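Side-chain contacts in DegV family protein (Eubacterium eligens, PDB 3FDJ), which is of unknown function but probably binds a long-chain fatty acid, as characterised bacterial members of the DegV family do: residues G144-D147 against A148-K152; L126-L129 against Q130-I133. All coordinates share one frame; numbering follows the deposited sequence.

How the contacts relate
Contacts 1 and 2 are local side-chain contacts within two successive helices: contact 2 on helix 120-134, contact 1 at the C-terminal end of helix 139-150. Their centres lie 12 Å apart, on the same side of the chain's centre, and their side chains touch. Ile-146 of contact 1 reaches three residues of contact 2, its CG1 lying 3.9 Å from Leu-129 CD2 and its CD1 3.9 Å from both Met-132 CE and Gln-128 CB. Further along, Tyr-149 CE1 packs 3.5 Å from Gln-128 OE1. Contact 2 is the more buried of the two. Neither includes a residue of the sodium site, which is formed by Lys-160, Ala-179 and Ile-184.

Contact 1 of 2, residues G144-D147 against A148-K152; sequences GAID and AYMQK
Two helical hydrogen bonds join residues 144-147 to residues 148-152, Tyr-149 N to Ala-145 O at 3.1 Å and Met-150 N to Ile-146 O at 2.9 Å. Besides its N-H partner, Ile-146 O has the selenomethionine Met-150 alongside: CG of Met-150 comes to 3.3 Å from this oxygen. With chi1 at -77°, CG sits beside the backbone N and the chain runs back along the helix, placing SE 4.1 Å from Asp-147 CA and 4.3 Å from Ile-146 CG1. Tyr-149 swings the other way. Its CG is anti to the backbone N (chi1 175°), which carries the ring off the turn, and Ile-146 CD1 meets it obliquely at CD2, 4.2 Å away. The phenol OH continues to Glu-276, to which it is hydrogen-bonded. Ala-148 CB rests 3.5 Å from Ala-145 O on the more open side, while the Asp-147 carboxylate forms a salt bridge through OD2 with Arg-111 of strand 109-114. Met-150 O accepts a bond from Thr-153 OG1 just beyond the last turn. This is i to i+3 and i+4 packing on an amphipathic alpha-helix, here the one that covers strand 109-114 of one alpha/beta sheet and is followed, after a short connection, by strand 153-159 of the other.

Contact 2 of 2, residues L126-L129 against Q130-I133; sequences LEQL and QQMI
Met-132, a selenomethionine, folds back over the turn that holds Gln-128 and Leu-129, within an alpha-helix that packs on the strand pair 5-9 and 77-82 of the alpha/beta fold. Four successive i to i+4 bonds, from the amides of Gln-130, Gln-131, Met-132 and Ile-133 to the carbonyls of Leu-126, Glu-127, Gln-128 and Leu-129, keep the backbone regular. Along the Met-132 side chain, CB lies 3.6 Å from Gln-128 O. CG comes closer to the same oxygen, at 3.4 Å, and also nears the amide nitrogen NE2 of Gln-128. SE then forms the bend: chi3 of -81° turns the terminal methyl back toward the preceding turn. There CE stands 3.7 Å from Gln-128 O, 4.0 Å from Gln-128 CG and 4.4 Å from Leu-129 CD2, so the chain curls round a carbonyl oxygen that already accepts the N-H of Met-132.

Gln-128 reaches this position because its chain is bent at chi2 (65°), which brings its amide forward along the helix, toward Gln-131 and Met-132. This amide passes near that of Gln-131, the two planes 66° apart, and Gln-128 OE1 lies 3.9 Å from Gln-131 OE1, two acceptors that do not bond; Gln-131 NE2 is instead hydrogen-bonded to Glu-135. On another side of the helix Glu-127 forms salt bridges with Arg-123, Lys-225 and Arg-227, and Gln-130 NE2 bonds to Arg-18 O and Glu-134. Toward the sheet, Leu-126 touches Val-81 and Ala-8, and Leu-129 touches Phe-79 and Leu-6. Ile-133 extends this apolar row, and its CG1 lies beside Leu-129 O at 3.2 Å.

Contact 1 of 2, residues G144-D147 against A148-K152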
loop_
_atom_site.group_PDB
_atom_site.type_symbol
_atom_site.label_atom_id
_atom_site.label_comp_id
_atom_site.label_asym_id
_atom_site.label_seq_id
_atom_site.Cartn_x
_atom_site.Cartn_y
_atom_site.Cartn_z
ATOM N N GLY A 144 9.341 -13.348 13.791
ATOM C CA GLY A 144 9.186 -14.642 13.085
ATOM C C GLY A 144 7.813 -14.820 12.460
ATOM O O GLY A 144 7.678 -15.224 11.308
ATOM N N ALA A 145 6.794 -14.482 13.226
ATOM C CA ALA A 145 5.426 -14.854 12.885
ATOM C C ALA A 145 4.815 -14.004 11.793
ATOM O O ALA A 145 3.940 -14.488 11.055
ATOM C CB ALA A 145 4.549 -14.846 14.132
ATOM N N ILE A 146 5.247 -12.749 11.675
ATOM C CA ILE A 146 4.629 -11.829 10.731
ATOM C C ILE A 146 4.832 -12.317 9.287
ATOM O O ILE A 146 3.924 -12.205 8.457
ATOM C CB ILE A 146 5.111 -10.364 10.928
ATOM C CG1 ILE A 146 4.231 -9.411 10.116
ATOM C CG2 ILE A 146 6.608 -10.173 10.603
ATOM C CD1 ILE A 146 2.731 -9.353 10.615
ATOM N N ASP A 147 6.010 -12.872 8.996
ATOM C CA ASP A 147 6.275 -13.397 7.637
ATOM C C ASP A 147 5.386 -14.584 7.270
ATOM O O ASP A 147 4.966 -14.718 6.118
ATOM C CB ASP A 147 7.729 -13.731 7.462
ATOM C CG ASP A 147 8.605 -12.548 7.745
ATOM O OD1 ASP A 147 8.916 -11.798 6.786
ATOM O OD2 ASP A 147 8.900 -12.313 8.936
ATOM N N ALA A 148 5.058 -15.415 8.248
ATOM C CA ALA A 148 4.131 -16.511 8.020
ATOM C C ALA A 148 2.715 -15.991 7.734
ATOM O O ALA A 148 2.028 -16.482 6.831
ATOM C CB ALA A 148 4.126 -17.442 9.236
ATOM N N TYR A 149 2.292 -15.007 8.527
ATOM C CA TYR A 149 0.990 -14.346 8.378
ATOM C C TYR A 149 0.831 -13.716 6.985
ATOM O O TYR A 149 -0.235 -13.845 6.338
ATOM C CB TYR A 149 0.811 -13.302 9.489
ATOM C CG TYR A 149 -0.450 -12.490 9.342
ATOM C CD1 TYR A 149 -1.655 -12.959 9.853
ATOM C CD2 TYR A 149 -0.455 -11.287 8.644
ATOM C CE1 TYR A 149 -2.840 -12.226 9.688
ATOM C CE2 TYR A 149 -1.616 -10.541 8.487
ATOM C CZ TYR A 149 -2.802 -11.006 9.017
ATOM O OH TYR A 149 -3.973 -10.292 8.867
HETATM N N MSE A 150 1.901 -13.084 6.505
HETATM C CA MSE A 150 1.893 -12.435 5.187
HETATM C C MSE A 150 1.628 -13.384 4.012
HETATM O O MSE A 150 1.063 -12.993 2.979
HETATM C CB MSE A 150 3.222 -11.699 4.987
HETATM C CG MSE A 150 3.273 -10.403 5.752
HETATM SE SE MSE A 150 5.122 -9.796 5.957
HETATM C CE MSE A 150 5.601 -9.622 4.110
ATOM N N GLN A 151 2.022 -14.631 4.172
ATOM C CA GLN A 151 1.763 -15.628 3.142
ATOM C C GLN A 151 0.272 -15.842 2.926
ATOM O O GLN A 151 -0.117 -16.306 1.844
ATOM C CB GLN A 151 2.473 -16.945 3.498
ATOM C CG GLN A 151 3.969 -16.802 3.428
ATOM C CD GLN A 151 4.724 -18.102 3.641
ATOM O OE1 GLN A 151 4.212 -19.074 4.205
ATOM N NE2 GLN A 151 5.967 -18.106 3.221
ATOM N N LYS A 152 -0.543 -15.541 3.946
ATOM C CA LYS A 152 -1.994 -15.693 3.905
ATOM C C LYS A 152 -2.683 -14.338 3.699
ATOM O O LYS A 152 -3.746 -14.058 4.297
ATOM C CB LYS A 152 -2.513 -16.352 5.195
ATOM C CG LYS A 152 -1.917 -17.706 5.465
ATOM C CD LYS A 152 -2.477 -18.322 6.752
ATOM C CE LYS A 152 -2.081 -19.781 6.877
ATOM N NZ LYS A 152 -2.604 -20.620 5.733
#

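Contact 2 of 2, residues L126-L129 against Q130-I133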
loop_
_atom_site.group_PDB
_atom_site.type_symbol
_atom_site.label_atom_id
_atom_site.label_comp_id
_atom_site.label_asym_id
_atom_site.label_seq_id
_atom_site.Cartn_x
_atom_site.Cartn_y
_atom_site.Cartn_z
ATOM N N LEU A 126 0.539 -4.012 9.267
ATOM C CA LEU A 126 0.641 -3.116 10.428
ATOM C C LEU A 126 -0.378 -3.481 11.495
ATOM O O LEU A 126 -0.046 -3.522 12.686
ATOM C CB LEU A 126 0.461 -1.669 9.999
ATOM C CG LEU A 126 1.650 -1.083 9.266
ATOM C CD1 LEU A 126 1.222 0.152 8.488
ATOM C CD2 LEU A 126 2.770 -0.741 10.258
ATOM N N GLU A 127 -1.607 -3.779 11.066
ATOM C CA GLU A 127 -2.640 -4.161 12.009
ATOM C C GLU A 127 -2.356 -5.496 12.706
ATOM O O GLU A 127 -2.752 -5.699 13.856
ATOM C CB GLU A 127 -4.010 -4.185 11.359
ATOM C CG GLU A 127 -4.531 -2.802 10.948
ATOM C CD GLU A 127 -5.916 -2.878 10.356
ATOM O OE1 GLU A 127 -6.675 -3.792 10.766
ATOM O OE2 GLU A 127 -6.260 -2.034 9.505
ATOM N N GLN A 128 -1.716 -6.418 12.002
ATOM C CA GLN A 128 -1.374 -7.689 12.605
ATOM C C GLN A 128 -0.230 -7.538 13.606
ATOM O O GLN A 128 -0.239 -8.202 14.649
ATOM C CB GLN A 128 -1.043 -8.746 11.555
ATOM C CG GLN A 128 -0.860 -10.133 12.134
ATOM C CD GLN A 128 -2.108 -10.728 12.763
ATOM O OE1 GLN A 128 -3.237 -10.280 12.537
ATOM N NE2 GLN A 128 -1.897 -11.753 13.574
ATOM N N LEU A 129 0.727 -6.663 13.299
ATOM C CA LEU A 129 1.808 -6.339 14.215
ATOM C C LEU A 129 1.181 -5.757 15.490
ATOM O O LEU A 129 1.517 -6.183 16.617
ATOM C CB LEU A 129 2.785 -5.354 13.602
ATOM C CG LEU A 129 3.688 -5.914 12.489
ATOM C CD1 LEU A 129 4.400 -4.758 11.767
ATOM C CD2 LEU A 129 4.644 -6.975 13.078
ATOM N N GLN A 130 0.230 -4.838 15.308
ATOM C CA GLN A 130 -0.455 -4.246 16.441
ATOM C C GLN A 130 -1.166 -5.292 17.289
ATOM O O GLN A 130 -1.014 -5.312 18.514
ATOM C CB GLN A 130 -1.470 -3.205 15.967
ATOM C CG GLN A 130 -2.400 -2.739 17.086
ATOM C CD GLN A 130 -3.315 -1.628 16.635
ATOM O OE1 GLN A 130 -3.384 -1.315 15.444
ATOM N NE2 GLN A 130 -3.998 -1.010 17.585
ATOM N N GLN A 131 -1.928 -6.168 16.640
ATOM C CA GLN A 131 -2.633 -7.238 17.343
ATOM C C GLN A 131 -1.679 -8.127 18.172
ATOM O O GLN A 131 -1.968 -8.459 19.332
ATOM C CB GLN A 131 -3.429 -8.105 16.368
ATOM C CG GLN A 131 -4.323 -9.100 17.078
ATOM C CD GLN A 131 -5.107 -9.944 16.123
ATOM O OE1 GLN A 131 -5.841 -9.422 15.272
ATOM N NE2 GLN A 131 -4.947 -11.266 16.230
HETATM N N MSE A 132 -0.548 -8.509 17.588
HETATM C CA MSE A 132 0.401 -9.360 18.308
HETATM C C MSE A 132 1.057 -8.639 19.476
HETATM O O MSE A 132 1.252 -9.227 20.550
HETATM C CB MSE A 132 1.435 -9.945 17.348
HETATM C CG MSE A 132 0.821 -10.968 16.415
HETATM SE SE MSE A 132 2.268 -11.860 15.410
HETATM C CE MSE A 132 2.482 -10.663 14.242
ATOM N N ILE A 133 1.367 -7.365 19.287
ATOM C CA ILE A 133 1.867 -6.535 20.372
ATOM C C ILE A 133 0.842 -6.457 21.509
ATOM O O ILE A 133 1.200 -6.598 22.688
ATOM C CB ILE A 133 2.254 -5.129 19.868
ATOM C CG1 ILE A 133 3.471 -5.232 18.955
ATOM C CG2 ILE A 133 2.542 -4.167 21.056
ATOM C CD1 ILE A 133 3.797 -3.944 18.189
#